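Local coordinates for protein HTH-type transcriptional regulator KdgR (Escherichia coli, PDB 1YSP) that represses transcription of the genes for uptake and breakdown of 2-keto-3-deoxygluconate and of the Entner-Doudoroff aldolase gene, its C-terminal IclR-type domain being the part described here, at residues A[4-9]-A[35-40]; A[10-15]-A[165-170]. One frame throughout, in Å; residues are numbered along the deposited sequence. Where two conformers were deposited one is given.

How the contacts relate
Helix 4-20 serves both contacts, and the two illustrate how one amphipathic helix can pack on a sheet and beside a second helix at once. In contact 1 its first turns lie on strand 33-40; in contact 2 the following turns run beside helix 151-172, which packs on the same sheet. The contacts are about 9 Å apart, centre to centre, and four pairs join them. H38 NE2 lies 2.8 Å from D10 OD1, a probable hydrogen bond, while L5 CD1 packs 3.6 Å from I168 CG2. A9 also packs on I168, and I40 on M13. The sulfate, probably from the crystallisation liquor, belongs to contact 2.

Contact 1: residues A[4-9]-A[35-40]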
loop_
_atom_site.group_PDB
_atom_site.type_symbol
_atom_site.label_atom_id
_atom_site.label_comp_id
_atom_site.label_asym_id
_atom_site.label_seq_id
_atom_site.Cartn_x
_atom_site.Cartn_y
_atom_site.Cartn_z
ATOM N N ASP A 4 -9.552 -16.323 -4.614
ATOM C CA ASP A 4 -10.548 -15.355 -5.012
ATOM C C ASP A 4 -10.058 -13.906 -4.919
ATOM O O ASP A 4 -10.398 -13.115 -5.782
ATOM C CB ASP A 4 -11.794 -15.524 -4.136
ATOM C CG ASP A 4 -12.303 -16.969 -4.106
ATOM O OD1 ASP A 4 -12.359 -17.619 -5.177
ATOM O OD2 ASP A 4 -12.639 -17.454 -3.003
ATOM N N LEU A 5 -9.300 -13.562 -3.876
ATOM C CA LEU A 5 -8.738 -12.198 -3.746
ATOM C C LEU A 5 -7.896 -11.841 -4.973
ATOM O O LEU A 5 -8.042 -10.753 -5.537
ATOM C CB LEU A 5 -7.920 -12.028 -2.437
ATOM C CG LEU A 5 -6.987 -10.794 -2.296
ATOM C CD1 LEU A 5 -7.702 -9.456 -2.457
ATOM C CD2 LEU A 5 -6.180 -10.792 -0.971
ATOM N N ILE A 6 -7.017 -12.748 -5.380
ATOM C CA ILE A 6 -6.101 -12.491 -6.504
ATOM C C ILE A 6 -6.903 -12.441 -7.824
ATOM O O ILE A 6 -6.651 -11.603 -8.691
ATOM C CB ILE A 6 -4.876 -13.464 -6.497
ATOM C CG1 ILE A 6 -3.921 -13.076 -5.342
ATOM C CG2 ILE A 6 -4.138 -13.425 -7.840
ATOM C CD1 ILE A 6 -2.732 -14.025 -5.061
ATOM N N ARG A 7 -7.894 -13.319 -7.959
ATOM C CA ARG A 7 -8.707 -13.302 -9.187
ATOM C C ARG A 7 -9.459 -11.971 -9.374
ATOM O O ARG A 7 -9.442 -11.389 -10.467
ATOM C CB ARG A 7 -9.664 -14.489 -9.209
ATOM C CG ARG A 7 -10.088 -14.899 -10.626
ATOM C CD ARG A 7 -10.787 -16.305 -10.616
ATOM N NE ARG A 7 -11.299 -16.647 -11.956
ATOM C CZ ARG A 7 -12.034 -17.730 -12.249
ATOM N NH1 ARG A 7 -12.371 -18.616 -11.307
ATOM N NH2 ARG A 7 -12.447 -17.927 -13.489
ATOM N N SER A 8 -10.045 -11.452 -8.291
ATOM C CA SER A 8 -10.789 -10.161 -8.367
ATOM C C SER A 8 -9.825 -9.017 -8.536
ATOM O O SER A 8 -10.131 -8.038 -9.238
ATOM C CB SER A 8 -11.600 -9.886 -7.106
ATOM O OG SER A 8 -12.753 -10.722 -7.034
ATOM N N ALA A 9 -8.710 -9.092 -7.801
ATOM C CA ALA A 9 -7.692 -8.048 -7.867
ATOM C C ALA A 9 -7.120 -7.997 -9.276
ATOM O O ALA A 9 -6.920 -6.920 -9.805
ATOM C CB ALA A 9 -6.581 -8.350 -6.885
ATOM N N VAL A 35 4.448 -8.734 1.494
ATOM C CA VAL A 35 4.805 -9.635 0.400
ATOM C C VAL A 35 3.981 -9.242 -0.831
ATOM O O VAL A 35 2.798 -9.095 -0.713
ATOM C CB VAL A 35 4.519 -11.157 0.775
ATOM C CG1 VAL A 35 3.092 -11.343 1.315
ATOM C CG2 VAL A 35 4.724 -12.039 -0.453
ATOM N N TYR A 36 4.598 -9.054 -1.991
ATOM C CA TYR A 36 3.786 -8.779 -3.190
ATOM C C TYR A 36 3.142 -10.078 -3.678
ATOM O O TYR A 36 3.840 -11.002 -4.029
ATOM C CB TYR A 36 4.602 -8.099 -4.288
ATOM C CG TYR A 36 5.028 -6.697 -3.922
ATOM C CD1 TYR A 36 4.097 -5.761 -3.477
ATOM C CD2 TYR A 36 6.353 -6.291 -4.047
ATOM C CE1 TYR A 36 4.476 -4.474 -3.144
ATOM C CE2 TYR A 36 6.739 -4.976 -3.703
ATOM C CZ TYR A 36 5.797 -4.091 -3.250
ATOM O OH TYR A 36 6.145 -2.798 -2.897
ATOM N N ILE A 37 1.816 -10.145 -3.640
ATOM C CA ILE A 37 1.088 -11.336 -4.104
ATOM C C ILE A 37 0.583 -11.258 -5.573
ATOM O O ILE A 37 0.394 -12.317 -6.211
ATOM C CB ILE A 37 -0.028 -11.752 -3.111
ATOM C CG1 ILE A 37 -1.044 -10.610 -2.891
ATOM C CG2 ILE A 37 0.613 -12.173 -1.759
ATOM C CD1 ILE A 37 -2.274 -10.975 -2.049
ATOM N N HIS A 38 0.384 -10.041 -6.112
ATOM C CA HIS A 38 0.099 -9.859 -7.559
ATOM C C HIS A 38 0.767 -8.595 -8.099
ATOM O O HIS A 38 1.076 -7.691 -7.336
ATOM C CB HIS A 38 -1.410 -9.845 -7.847
ATOM C CG HIS A 38 -1.770 -10.165 -9.276
ATOM N ND1 HIS A 38 -1.097 -11.106 -10.028
ATOM C CD2 HIS A 38 -2.770 -9.704 -10.065
ATOM C CE1 HIS A 38 -1.655 -11.193 -11.227
ATOM N NE2 HIS A 38 -2.673 -10.349 -11.278
ATOM N N LYS A 39 1.025 -8.546 -9.406
ATOM C CA LYS A 39 1.580 -7.342 -10.029
ATOM C C LYS A 39 1.083 -7.260 -11.469
ATOM O O LYS A 39 0.937 -8.312 -12.129
ATOM C CB LYS A 39 3.123 -7.439 -10.034
ATOM C CG LYS A 39 3.829 -6.152 -10.279
ATOM C CD LYS A 39 5.378 -6.317 -10.505
ATOM C CE LYS A 39 6.009 -4.995 -10.963
ATOM N NZ LYS A 39 7.420 -5.151 -11.404
ATOM N N ILE A 40 0.797 -6.043 -11.929
ATOM C CA ILE A 40 0.602 -5.759 -13.358
ATOM C C ILE A 40 1.618 -4.670 -13.727
ATOM O O ILE A 40 1.563 -3.544 -13.198
ATOM C CB ILE A 40 -0.821 -5.298 -13.700
ATOM C CG1 ILE A 40 -1.886 -6.292 -13.199
ATOM C CG2 ILE A 40 -0.938 -4.959 -15.217
ATOM C CD1 ILE A 40 -1.880 -7.649 -13.856
#
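Helix-on-sheet packing in the GAF-like fold of the IclR C-terminal domain brings the first turns of helix 4-20 onto strand 33-40, where L5 and I6 meet I37, and I6 also meets H38. The segment axes approach to 9.2 Å and diverge by 31°, so the helix runs roughly along the strand, and the backbones come nearest at I6 and H38. What touches is almost wholly apolar, with no hydrogen bond from one segment to the other. I6 makes most of the helix's contact with the strand, and its two branches divide the work. CD1 ends an extended arm that reaches I37, lying 4.0 Å from CB and 3.7 Å from the carbonyl O of the same residue. The other branch, CG2, stands anti to the backbone N and is carried over one face of the H38 imidazole, displaced toward the rim of the ring, with I6 CG2 4.3 Å from H38 CG. A classic beta bulge accompanies this placement: I37 and H38 both face L26 of the neighbouring strand 24-30, and both turn their side chains toward the helix, where regular strand geometry would alternate them. The ring has D10, one turn farther along the helix, as its hydrogen-bond partner. L5 also touches I168 and M172 of helix 151-172, yet its tip still meets the strand. Its side chain crosses that of I37 at about a right angle, with L5 CD2 4.1 Å from I37 CD1.

Contact 2: residues A[10-15]-A[165-170]; sequences DIQMRE and ARKISA. With SO4 (sulfate ion), chain B.
Q12 of helix 4-20 meets K167 and I168 of helix 151-172, making the direct contacts where the two helices lie side by side. Earlier in the segment, D10 faces away and forms a salt bridge within its own helix: D10 OD1, met on its syn side, is 2.8 Å from R14 NE and 3° from the plane of the R14 guanidinium. I11 brings CG2 to within 3.4 Å of sulfate O4. At Q12 the chain bends at chi2 (-60°), and its two parts have different neighbours. The Q12 and I168 side chains run past each other in opposite directions, with Q12 CG 3.9 Å from I168 CG1. Those of Q12 and K167 cross at about a right angle, and K167 CD stands above the amide plane, displaced toward its O and N atoms, 3.6 Å from both Q12 OE1 and Q12 NE2. M13 turns inward to the sheet, touching L26 and L140. E15, salt-bridged to R18, places CG near sulfate O2. One water joins the polar ends, donating to Q12 OE1 at 2.6 Å and accepting from K167 NZ at 3.0 Å; K167 NZ makes a further weak bond to sulfate O3 at 3.5 Å. The helix pair thus grades from an apolar inner side at I168 to a polar outer side, where the ammonium of K167, bridged to Q12 by a water, probably helps to attract the sulfate.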
loop_
_atom_site.group_PDB
_atom_site.type_symbol
_atom_site.label_atom_id
_atom_site.label_comp_id
_atom_site.label_asym_id
_atom_site.label_seq_id
_atom_site.Cartn_x
_atom_site.Cartn_y
_atom_site.Cartn_z
ATOM N N ASP A 10 -6.861 -9.165 -9.872
ATOM C CA ASP A 10 -6.231 -9.225 -11.188
ATOM C C ASP A 10 -7.006 -8.386 -12.205
ATOM O O ASP A 10 -6.390 -7.634 -13.008
ATOM C CB ASP A 10 -6.086 -10.684 -11.672
ATOM C CG ASP A 10 -5.605 -10.761 -13.121
ATOM O OD1 ASP A 10 -4.435 -10.388 -13.404
ATOM O OD2 ASP A 10 -6.429 -11.160 -13.995
ATOM N N ILE A 11 -8.345 -8.521 -12.176
ATOM C CA ILE A 11 -9.237 -7.770 -13.051
ATOM C C ILE A 11 -9.168 -6.253 -12.847
ATOM O O ILE A 11 -9.082 -5.474 -13.798
ATOM C CB ILE A 11 -10.745 -8.281 -12.880
ATOM C CG1 ILE A 11 -10.834 -9.730 -13.402
ATOM C CG2 ILE A 11 -11.746 -7.367 -13.563
ATOM C CD1 ILE A 11 -11.912 -10.584 -12.697
ATOM N N GLN A 12 -9.201 -5.843 -11.586
ATOM C CA GLN A 12 -9.210 -4.425 -11.275
ATOM C C GLN A 12 -7.827 -3.797 -11.488
ATOM O O GLN A 12 -7.727 -2.602 -11.861
ATOM C CB GLN A 12 -9.720 -4.198 -9.843
ATOM C CG GLN A 12 -11.140 -4.692 -9.612
ATOM C CD GLN A 12 -12.137 -4.013 -10.514
ATOM O OE1 GLN A 12 -12.022 -2.811 -10.802
ATOM N NE2 GLN A 12 -13.137 -4.780 -10.984
ATOM N N MET A 13 -6.796 -4.593 -11.286
ATOM C CA MET A 13 -5.400 -4.129 -11.533
ATOM C C MET A 13 -5.133 -3.943 -13.029
ATOM O O MET A 13 -4.494 -2.984 -13.468
ATOM C CB MET A 13 -4.414 -5.097 -10.922
ATOM C CG MET A 13 -4.415 -5.073 -9.343
ATOM S SD MET A 13 -3.520 -6.470 -8.641
ATOM C CE MET A 13 -1.808 -6.068 -9.008
ATOM N N ARG A 14 -5.629 -4.890 -13.833
ATOM C CA ARG A 14 -5.524 -4.727 -15.292
ATOM C C ARG A 14 -6.271 -3.478 -15.758
ATOM O O ARG A 14 -5.742 -2.721 -16.588
ATOM C CB ARG A 14 -5.929 -6.010 -16.049
ATOM C CG ARG A 14 -4.948 -7.174 -15.830
ATOM C CD ARG A 14 -5.567 -8.578 -16.178
ATOM N NE ARG A 14 -4.534 -9.596 -16.060
ATOM C CZ ARG A 14 -3.704 -9.974 -17.019
ATOM N NH1 ARG A 14 -3.807 -9.480 -18.239
ATOM N NH2 ARG A 14 -2.777 -10.859 -16.753
ATOM N N GLU A 15 -7.435 -3.204 -15.160
ATOM C CA GLU A 15 -8.162 -1.956 -15.380
ATOM C C GLU A 15 -7.383 -0.640 -14.997
ATOM O O GLU A 15 -7.347 0.343 -15.758
ATOM C CB GLU A 15 -9.544 -2.027 -14.734
ATOM C CG GLU A 15 -10.418 -0.789 -14.918
ATOM C CD GLU A 15 -11.096 -0.675 -16.300
ATOM O OE1 GLU A 15 -10.676 -1.298 -17.303
ATOM O OE2 GLU A 15 -12.081 0.069 -16.358
ATOM N N ALA A 165 -10.347 -0.979 -5.290
ATOM C CA ALA A 165 -10.366 -1.670 -3.991
ATOM C C ALA A 165 -11.780 -1.980 -3.476
ATOM O O ALA A 165 -12.008 -3.044 -2.905
ATOM C CB ALA A 165 -9.592 -0.855 -2.950
ATOM N N ARG A 166 -12.704 -1.041 -3.650
ATOM C CA ARG A 166 -14.049 -1.273 -3.180
ATOM C C ARG A 166 -14.708 -2.446 -3.901
ATOM O O ARG A 166 -15.393 -3.253 -3.262
ATOM C CB ARG A 166 -14.853 0.005 -3.241
ATOM C CG ARG A 166 -14.571 0.868 -2.020
ATOM C CD ARG A 166 -14.694 2.329 -2.325
ATOM N NE ARG A 166 -14.261 3.151 -1.196
ATOM C CZ ARG A 166 -13.763 4.380 -1.306
ATOM N NH1 ARG A 166 -13.620 4.938 -2.500
ATOM N NH2 ARG A 166 -13.396 5.055 -0.219
ATOM N N LYS A 167 -14.452 -2.570 -5.207
ATOM C CA LYS A 167 -14.951 -3.724 -5.987
ATOM C C LYS A 167 -14.329 -5.036 -5.488
ATOM O O LYS A 167 -15.040 -6.043 -5.213
ATOM C CB LYS A 167 -14.729 -3.502 -7.504
ATOM C CG LYS A 167 -15.526 -2.313 -8.090
ATOM C CD LYS A 167 -15.351 -2.230 -9.655
ATOM C CE LYS A 167 -16.361 -1.272 -10.268
ATOM N NZ LYS A 167 -15.773 -0.760 -11.562
ATOM N N ILE A 168 -13.011 -5.046 -5.313
ATOM C CA ILE A 168 -12.339 -6.258 -4.794
ATOM C C ILE A 168 -12.901 -6.682 -3.417
ATOM O O ILE A 168 -13.168 -7.879 -3.179
ATOM C CB ILE A 168 -10.820 -6.064 -4.653
ATOM C CG1 ILE A 168 -10.159 -5.744 -6.011
ATOM C CG2 ILE A 168 -10.146 -7.325 -4.027
ATOM C CD1 ILE A 168 -8.630 -5.245 -5.846
ATOM N N SER A 169 -13.024 -5.699 -2.536
ATOM C CA SER A 169 -13.604 -5.884 -1.178
ATOM C C SER A 169 -15.043 -6.386 -1.224
ATOM O O SER A 169 -15.397 -7.359 -0.532
ATOM C CB SER A 169 -13.500 -4.572 -0.389
ATOM O OG SER A 169 -12.105 -4.323 -0.122
ATOM N N ALA A 170 -15.868 -5.745 -2.044
ATOM C CA ALA A 170 -17.243 -6.228 -2.292
ATOM C C ALA A 170 -17.295 -7.692 -2.744
ATOM O O ALA A 170 -18.143 -8.479 -2.265
ATOM C CB ALA A 170 -17.967 -5.315 -3.301
HETATM S S SO4 B . -14.645 -3.824 -14.534
HETATM O O1 SO4 B . -15.241 -3.466 -15.833
HETATM O O2 SO4 B . -13.454 -2.949 -14.256
HETATM O O3 SO4 B . -15.598 -3.612 -13.528
HETATM O O4 SO4 B . -14.217 -5.256 -14.533
HETATM O O HOH W 1 -12.764 -0.374 -11.338
#